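Local coordinates for pheromone cOB1/lipoprotein, YaeC family (Enterococcus faecalis, PDB 4EF1) that probably serves as the membrane-anchored, methionine-binding receptor of an uptake system, and holds a selenomethionine between its two lobes, at residues Tyr89-Lys94 and Leu164-Glu169; His82-Gly87 and Asn176-Val181; Ser4-Gly9 and Glu215-Leu220. All blocks are in the same frame, centred on the assembly; numbering follows the deposited sequence. Where two conformers were deposited one is given.

Interaction 1: residues Tyr89-Lys94 and Leu164-Glu169; sequences YSKKYK and LYDNEE
The long side chain of Lys91 lies across the end of helix 161-166, touching three residues on its way. Its CG sits 3.8 Å from Tyr165 CZ, the chain crossing the tyrosine at about a right angle. Farther out, Lys91 CD packs 3.7 Å from Glu168 CG. Because every torsion beyond CG is close to extended, the ammonium arrives at Asp166, where Lys91 NZ and Asp166 OD1, in the conformer described here, form a salt bridge of 3.0 Å. The carboxylate is approached from above its plane, 53° out of it, and a weak bond from Lys91 NZ to the backbone O of Asp166 helps hold the ammonium at the helix end. Closer to the strand, Tyr89 CB packs 3.6 Å from Tyr165 CD1, while the backbone N of Ser90 meets the edge of the Tyr165 ring. One water joins the backbones, accepting from Lys91 N and donating to Tyr165 O (2.7 Å). The turn that presents Lys91 is fixed by Ser90 OG, which accepts a nearly straight bond from Tyr93 N (3.0 Å, 171°) in an ST motif and is also hydrogen-bonded to Ala171 O. Across the contact, helix 161-166 ends in a Schellman motif, Glu168 having positive phi. The loop leaving strand 87-89 is thus joined to the C-terminal end of helix 161-166, at the periphery of one lobe of a periplasmic-binding-protein fold.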
# COMPACT_ATOMS: atom_id res chain seq x y z
N TYR A 89 12.78 -6.91 3.13
CA TYR A 89 13.12 -8.28 2.69
C TYR A 89 14.58 -8.36 2.25
O TYR A 89 15.16 -7.39 1.80
CB TYR A 89 12.21 -8.68 1.54
CG TYR A 89 10.72 -8.62 1.85
CD1 TYR A 89 10.02 -7.42 1.80
CD2 TYR A 89 10.00 -9.78 2.13
CE1 TYR A 89 8.67 -7.35 2.08
CE2 TYR A 89 8.64 -9.74 2.41
CZ TYR A 89 7.97 -8.54 2.38
OH TYR A 89 6.63 -8.50 2.65
N SER A 90 15.18 -9.53 2.45
CA SER A 90 16.58 -9.80 2.05
C SER A 90 16.78 -11.29 1.96
O SER A 90 16.36 -12.00 2.85
CB SER A 90 17.55 -9.28 3.09
OG SER A 90 18.93 -9.57 2.77
N LYS A 91 17.43 -11.75 0.91
CA LYS A 91 17.83 -13.12 0.81
C LYS A 91 19.12 -13.38 1.60
O LYS A 91 19.32 -14.48 2.07
CB LYS A 91 18.01 -13.53 -0.65
CG LYS A 91 16.75 -13.50 -1.48
CD LYS A 91 17.05 -14.01 -2.88
CE LYS A 91 15.81 -14.28 -3.69
NZ LYS A 91 16.26 -14.90 -4.95
N LYS A 92 19.98 -12.38 1.75
CA LYS A 92 21.31 -12.58 2.35
C LYS A 92 21.35 -12.38 3.86
O LYS A 92 21.99 -13.14 4.56
CB LYS A 92 22.35 -11.70 1.67
CG LYS A 92 23.80 -12.09 1.93
CD LYS A 92 24.77 -11.20 1.11
CE LYS A 92 26.22 -11.38 1.54
NZ LYS A 92 27.26 -10.61 0.78
N TYR A 93 20.65 -11.37 4.36
CA TYR A 93 20.63 -11.06 5.78
C TYR A 93 19.25 -11.36 6.37
O TYR A 93 18.26 -10.81 5.91
CB TYR A 93 21.02 -9.59 5.96
CG TYR A 93 22.37 -9.29 5.38
CD1 TYR A 93 23.51 -9.75 6.01
CD2 TYR A 93 22.51 -8.56 4.20
CE1 TYR A 93 24.77 -9.48 5.49
CE2 TYR A 93 23.77 -8.29 3.67
CZ TYR A 93 24.89 -8.76 4.30
OH TYR A 93 26.14 -8.53 3.82
N LYS A 94 19.21 -12.21 7.39
CA LYS A 94 17.92 -12.68 7.96
C LYS A 94 17.40 -11.88 9.16
O LYS A 94 16.31 -12.18 9.69
CB LYS A 94 17.96 -14.18 8.26
CG LYS A 94 18.35 -15.04 7.08
CD LYS A 94 17.23 -15.21 6.05
CE LYS A 94 17.82 -15.27 4.65
NZ LYS A 94 16.87 -15.67 3.57
N LEU A 164 14.65 -6.03 -7.45
CA LEU A 164 15.82 -5.71 -6.65
C LEU A 164 16.07 -6.79 -5.56
O LEU A 164 17.20 -7.22 -5.34
CB LEU A 164 15.69 -4.33 -6.02
CG LEU A 164 15.78 -3.19 -7.05
CD1 LEU A 164 15.45 -1.85 -6.43
CD2 LEU A 164 17.14 -3.16 -7.73
N TYR A 165 15.00 -7.21 -4.91
CA TYR A 165 15.06 -8.27 -3.92
C TYR A 165 15.56 -9.58 -4.53
O TYR A 165 16.50 -10.20 -4.00
CB TYR A 165 13.68 -8.47 -3.26
CG TYR A 165 13.51 -9.78 -2.54
CD1 TYR A 165 14.06 -9.97 -1.26
CD2 TYR A 165 12.82 -10.84 -3.14
CE1 TYR A 165 13.91 -11.19 -0.59
CE2 TYR A 165 12.68 -12.06 -2.49
CZ TYR A 165 13.23 -12.23 -1.22
OH TYR A 165 13.06 -13.41 -0.60
N ASP A 166 14.95 -9.97 -5.65
CA ASP A 166 15.30 -11.22 -6.33
C ASP A 166 16.78 -11.20 -6.83
O ASP A 166 17.48 -12.19 -6.70
CB ASP A 166 14.28 -11.60 -7.41
CG ASP A 166 14.26 -13.10 -7.70
OD1 ASP A 166 14.12 -13.89 -6.74
OD2 ASP A 166 14.35 -13.48 -8.89
N ASN A 167 17.24 -10.06 -7.35
CA ASN A 167 18.62 -9.89 -7.82
C ASN A 167 19.62 -9.63 -6.67
O ASN A 167 20.81 -9.49 -6.93
CB ASN A 167 18.68 -8.74 -8.85
CG ASN A 167 17.88 -9.03 -10.13
OD1 ASN A 167 17.64 -10.19 -10.48
ND2 ASN A 167 17.45 -7.98 -10.82
N GLU A 168 19.14 -9.57 -5.42
CA GLU A 168 19.97 -9.38 -4.24
C GLU A 168 20.78 -8.08 -4.30
O GLU A 168 21.96 -8.06 -4.02
CB GLU A 168 20.83 -10.60 -3.99
CG GLU A 168 19.97 -11.86 -3.82
CD GLU A 168 20.73 -13.02 -3.21
OE1 GLU A 168 21.15 -12.88 -2.04
OE2 GLU A 168 20.86 -14.07 -3.86
N GLU A 169 20.11 -7.01 -4.72
CA GLU A 169 20.68 -5.65 -4.73
C GLU A 169 20.43 -5.00 -3.39
O GLU A 169 19.31 -4.94 -2.94
CB GLU A 169 20.09 -4.78 -5.84
CG GLU A 169 20.54 -5.18 -7.23
CD GLU A 169 20.62 -3.99 -8.19
OE1 GLU A 169 21.02 -2.88 -7.76
OE2 GLU A 169 20.28 -4.19 -9.38
O HOH W 1 17.50 -9.80 -1.47

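Interaction 2: residues His82-Gly87 and Asn176-Val181; sequences HLEPVG and NSNFAV. With MSE (selenomethionine), chain C.
The amino-acid site of this binding protein is built here, where the crossing segment after strand 75-83 meets the first turn of helix 177-182 and both grip the bound selenomethionine. Glu84 extends toward the helix, its chain straight beyond CG, and its OE1 takes a 2.8 Å hydrogen bond from the ligand N. The same OE1 receives a weak bond from the backbone N of Asn178, bent to 124°. Its other oxygen is held from behind: His82 NE2 donates to Glu84 OE2 over 2.9 Å, in the plane of the imidazole and along the anti lone pair of the carboxylate. His82 in turn is steadied through ND1 by Tyr57. Asn178 CG takes the crowded position between backbone N and carbonyl carbon (chi1 73°), which brings OD1 to the ligand amine for a weak bond; that oxygen is also bonded to Tyr41 OH.

On the carboxylate side of the ligand CA, Asn176 ND2 donates to OXT of the selenomethionine over 2.9 Å, at 165°, and also bonds Asp113 OD2. A water donates to the same OXT and to Glu84 O while accepting from Ser177 N, 3.0 Å away, so it links both segments and the ligand. Two more waters meet at Ser177 OG: one donates to Pro85 O, and the other accepts from Gly87 N. Arg116 and Asn203 add further hydrogen bonds to the ligand.

The site thus sorts the two charges of an amino acid: a buried carboxylate faces the amine, which is probably protonated, whereas amide, water and Arg116 meet the carboxylate. The His82 bond and the N-terminal helix turn would both be expected to favour the ionised form of Glu84.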
# COMPACT_ATOMS: atom_id res chain seq x y z
N HIS A 82 -8.56 -1.50 3.97
CA HIS A 82 -7.57 -2.41 4.57
C HIS A 82 -6.18 -1.83 4.69
O HIS A 82 -5.84 -0.93 3.97
CB HIS A 82 -7.49 -3.70 3.77
CG HIS A 82 -6.69 -3.59 2.48
ND1 HIS A 82 -7.27 -3.36 1.30
CD2 HIS A 82 -5.34 -3.76 2.23
CE1 HIS A 82 -6.36 -3.38 0.35
NE2 HIS A 82 -5.16 -3.60 0.92
N LEU A 83 -5.36 -2.46 5.55
CA LEU A 83 -3.95 -2.12 5.79
C LEU A 83 -3.05 -3.23 5.24
O LEU A 83 -3.43 -4.45 5.24
CB LEU A 83 -3.67 -2.04 7.31
CG LEU A 83 -4.63 -1.32 8.24
CD1 LEU A 83 -4.15 -1.31 9.69
CD2 LEU A 83 -4.86 0.10 7.74
N GLU A 84 -1.85 -2.83 4.81
CA GLU A 84 -0.81 -3.76 4.35
C GLU A 84 0.52 -3.41 5.08
O GLU A 84 1.35 -2.67 4.51
CB GLU A 84 -0.59 -3.57 2.85
CG GLU A 84 -1.74 -3.98 2.01
CD GLU A 84 -1.47 -3.83 0.52
OE1 GLU A 84 -0.28 -3.60 0.05
OE2 GLU A 84 -2.48 -3.94 -0.18
N PRO A 85 0.70 -3.93 6.31
CA PRO A 85 1.95 -3.70 7.05
C PRO A 85 3.11 -4.05 6.14
O PRO A 85 3.18 -5.18 5.61
CB PRO A 85 1.83 -4.66 8.24
CG PRO A 85 0.37 -4.87 8.41
CD PRO A 85 -0.18 -4.86 7.02
N VAL A 86 3.96 -3.06 5.89
CA VAL A 86 5.02 -3.18 4.91
C VAL A 86 6.28 -3.82 5.53
O VAL A 86 6.64 -3.60 6.70
CB VAL A 86 5.34 -1.79 4.30
CG1 VAL A 86 6.03 -0.90 5.34
CG2 VAL A 86 6.14 -1.91 3.01
N GLY A 87 6.94 -4.64 4.74
CA GLY A 87 8.17 -5.30 5.16
C GLY A 87 9.43 -4.93 4.41
O GLY A 87 9.39 -4.46 3.26
N ASN A 176 6.20 -3.01 -1.14
CA ASN A 176 4.79 -2.85 -0.75
C ASN A 176 4.15 -4.25 -0.81
O ASN A 176 4.41 -5.04 -1.72
CB ASN A 176 4.01 -1.88 -1.66
CG ASN A 176 4.58 -0.48 -1.67
OD1 ASN A 176 5.46 -0.17 -2.49
ND2 ASN A 176 4.04 0.40 -0.83
N SER A 177 3.32 -4.57 0.16
CA SER A 177 2.76 -5.93 0.30
C SER A 177 1.96 -6.43 -0.89
O SER A 177 1.98 -7.62 -1.15
CB SER A 177 1.95 -6.06 1.57
OG SER A 177 2.76 -5.82 2.69
N ASN A 178 1.29 -5.52 -1.60
CA ASN A 178 0.54 -5.92 -2.80
C ASN A 178 1.45 -6.60 -3.81
O ASN A 178 1.14 -7.68 -4.32
CB ASN A 178 -0.26 -4.74 -3.41
CG ASN A 178 0.59 -3.72 -4.11
OD1 ASN A 178 1.20 -2.87 -3.46
ND2 ASN A 178 0.65 -3.81 -5.45
N PHE A 179 2.63 -6.03 -4.00
CA PHE A 179 3.63 -6.62 -4.90
C PHE A 179 4.28 -7.88 -4.30
O PHE A 179 4.48 -8.88 -5.00
CB PHE A 179 4.69 -5.58 -5.28
CG PHE A 179 4.17 -4.41 -6.04
CD1 PHE A 179 3.48 -4.58 -7.22
CD2 PHE A 179 4.39 -3.11 -5.58
CE1 PHE A 179 3.00 -3.47 -7.92
CE2 PHE A 179 3.92 -2.03 -6.27
CZ PHE A 179 3.24 -2.20 -7.44
N ALA A 180 4.60 -7.83 -3.01
CA ALA A 180 5.26 -8.94 -2.33
C ALA A 180 4.39 -10.18 -2.34
O ALA A 180 4.82 -11.28 -2.74
CB ALA A 180 5.64 -8.55 -0.90
N VAL A 181 3.12 -9.99 -1.95
CA VAL A 181 2.15 -11.10 -1.94
C VAL A 181 1.93 -11.70 -3.32
O VAL A 181 1.92 -12.90 -3.47
CB VAL A 181 0.84 -10.68 -1.27
CG1 VAL A 181 -0.25 -11.73 -1.51
CG2 VAL A 181 1.13 -10.52 0.24
N MSE C . -0.94 -1.37 -1.44
CA MSE C . 0.15 -0.37 -1.11
C MSE C . 0.48 -0.30 0.38
O MSE C . -0.44 -0.29 1.21
OXT MSE C . 1.67 -0.18 0.77
CB MSE C . -0.17 1.02 -1.66
CG MSE C . 0.95 2.06 -1.52
SE MSE C . 0.32 3.81 -1.98
CE MSE C . 0.03 3.58 -3.94
O HOH W 2 2.74 -2.37 2.04
O HOH W 3 1.60 -7.24 4.98
O HOH W 4 5.52 -6.09 2.47

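Interaction 3: residues Ser4-Gly9 and Glu215-Leu220; sequences SVLKVG and ENVKKL
The one flat side chain in this contact is the carboxamide of Asn216, and its amino end points at the start of the strand. Asn216 ND2 stands 3.1 Å from Ser4 CB, so the amide meets the serine at its methylene, with the hydroxyl farther off. A water accepts from Asn216 ND2 over 2.6 Å and donates to the backbone O of Val5, linking helix to strand. Asn216 CG lies anti to its own carbonyl carbon (chi1 -72°), a torsion that places the amide beside Ser4. The same side chain also touches Val31 on the neighbouring strand 31-37.

Beyond the amide the contact becomes mainly apolar. Leu6, with CG anti to the backbone N (chi1 -175°), sends its two methyls to different helix residues. Leu6 CD2 packs 3.8 Å from Leu220 CD2 and equally near the backbone O of Asn216, while Leu6 CD1 reaches Val217 CG2 at 4.1 Å, the two side chains crossing at about a right angle. Val8 meets Leu220 tip to tip, its CG2 lying 3.9 Å from Leu220 CD2, so that this one leucine methyl touches both strand residues. Leu19 of helix 12-28 packs on Val8 and Leu220 as well, continuing the apolar layer.

Helix 215-225 thus lies against strand 4-10 of the six-stranded sheet, the short axes 9.6 Å apart and inclined at 65°. The branched side chains of Leu6, Val8, Val217 and Leu220 make the buried body of this packing, methyl against methyl, which relies on fit and exclusion of water, and the polar chemistry is confined to one end, where a single water bridges amide and carbonyl.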
# COMPACT_ATOMS: atom_id res chain seq x y z
N SER A 4 -26.78 -1.81 -12.13
CA SER A 4 -25.96 -0.55 -12.32
C SER A 4 -24.45 -0.87 -12.39
O SER A 4 -23.93 -1.43 -11.45
CB SER A 4 -26.12 0.46 -11.16
OG SER A 4 -27.44 0.96 -11.01
N VAL A 5 -23.75 -0.47 -13.46
CA VAL A 5 -22.33 -0.82 -13.63
C VAL A 5 -21.43 0.07 -12.74
O VAL A 5 -21.68 1.27 -12.60
CB VAL A 5 -21.87 -0.72 -15.10
CG1 VAL A 5 -20.43 -1.20 -15.29
CG2 VAL A 5 -22.81 -1.46 -16.02
N LEU A 6 -20.42 -0.52 -12.11
CA LEU A 6 -19.42 0.24 -11.33
C LEU A 6 -18.06 -0.33 -11.72
O LEU A 6 -17.76 -1.51 -11.45
CB LEU A 6 -19.65 0.16 -9.82
CG LEU A 6 -18.72 1.04 -8.94
CD1 LEU A 6 -18.90 2.53 -9.19
CD2 LEU A 6 -18.93 0.73 -7.47
N LYS A 7 -17.27 0.48 -12.42
CA LYS A 7 -15.95 0.05 -12.89
C LYS A 7 -14.88 0.47 -11.91
O LYS A 7 -14.67 1.69 -11.73
CB LYS A 7 -15.64 0.62 -14.27
CG LYS A 7 -16.26 -0.13 -15.44
CD LYS A 7 -15.85 0.47 -16.78
CE LYS A 7 -16.39 -0.35 -17.93
NZ LYS A 7 -16.70 0.47 -19.13
N VAL A 8 -14.18 -0.49 -11.31
CA VAL A 8 -13.13 -0.18 -10.31
C VAL A 8 -11.73 -0.62 -10.78
O VAL A 8 -11.53 -1.76 -11.22
CB VAL A 8 -13.47 -0.77 -8.94
CG1 VAL A 8 -12.51 -0.24 -7.90
CG2 VAL A 8 -14.93 -0.42 -8.53
N GLY A 9 -10.76 0.29 -10.74
CA GLY A 9 -9.37 -0.05 -11.10
C GLY A 9 -8.65 -0.48 -9.84
O GLY A 9 -8.87 0.12 -8.77
N GLU A 215 -24.23 6.52 -4.51
CA GLU A 215 -24.81 5.46 -3.67
C GLU A 215 -24.17 4.12 -3.94
O GLU A 215 -24.01 3.30 -3.01
CB GLU A 215 -26.32 5.35 -3.93
CG GLU A 215 -27.08 4.34 -3.07
CD GLU A 215 -28.47 4.00 -3.63
OE1 GLU A 215 -28.68 4.06 -4.86
OE2 GLU A 215 -29.35 3.64 -2.82
N ASN A 216 -23.82 3.87 -5.20
CA ASN A 216 -23.21 2.58 -5.56
C ASN A 216 -21.81 2.41 -5.01
O ASN A 216 -21.41 1.30 -4.64
CB ASN A 216 -23.26 2.32 -7.05
CG ASN A 216 -24.68 1.99 -7.54
OD1 ASN A 216 -25.57 1.64 -6.76
ND2 ASN A 216 -24.88 2.09 -8.85
N VAL A 217 -21.07 3.51 -4.95
CA VAL A 217 -19.76 3.50 -4.31
C VAL A 217 -19.91 3.16 -2.83
O VAL A 217 -19.11 2.40 -2.30
CB VAL A 217 -19.02 4.86 -4.50
CG1 VAL A 217 -17.76 4.91 -3.65
CG2 VAL A 217 -18.62 4.98 -5.97
N LYS A 218 -20.92 3.75 -2.18
CA LYS A 218 -21.19 3.50 -0.77
C LYS A 218 -21.58 2.03 -0.54
O LYS A 218 -21.15 1.44 0.42
CB LYS A 218 -22.23 4.48 -0.21
CG LYS A 218 -21.64 5.90 -0.16
CD LYS A 218 -22.43 6.94 0.62
CE LYS A 218 -23.79 7.28 0.05
NZ LYS A 218 -24.29 8.56 0.64
N LYS A 219 -22.34 1.46 -1.44
CA LYS A 219 -22.72 0.03 -1.34
C LYS A 219 -21.47 -0.85 -1.36
O LYS A 219 -21.35 -1.79 -0.57
CB LYS A 219 -23.67 -0.37 -2.49
CG LYS A 219 -25.13 0.02 -2.28
CD LYS A 219 -25.94 -0.24 -3.53
CE LYS A 219 -27.33 0.28 -3.36
NZ LYS A 219 -28.10 -0.16 -4.56
N LEU A 220 -20.55 -0.51 -2.26
CA LEU A 220 -19.27 -1.19 -2.38
C LEU A 220 -18.45 -1.09 -1.14
O LEU A 220 -17.96 -2.09 -0.67
CB LEU A 220 -18.43 -0.66 -3.55
CG LEU A 220 -17.02 -1.24 -3.74
CD1 LEU A 220 -17.02 -2.76 -3.95
CD2 LEU A 220 -16.44 -0.53 -4.94
O HOH W 5 -23.16 2.29 -10.78

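Interaction 2 lies near the centre of the chain, between the lobes, while the other two lie on opposite sides of it, their centres about 40 Å apart. Interaction 2 spans both sheets, sharing the six-stranded one with interaction 3 and the five-stranded one with interaction 1, which it touches through Tyr89 OH and Ala180 CB, 3.7 Å apart. Chemistry follows place. The buried site of interaction 2 is almost entirely polar, with Glu84 shared between the ligand amine, His82 and the helix backbone. Interaction 3, also buried, is mostly methyl against methyl, whereas the more exposed interaction 1 combines an aromatic ring with a salt bridge. Bridging waters join backbone groups in interactions 1 and 2.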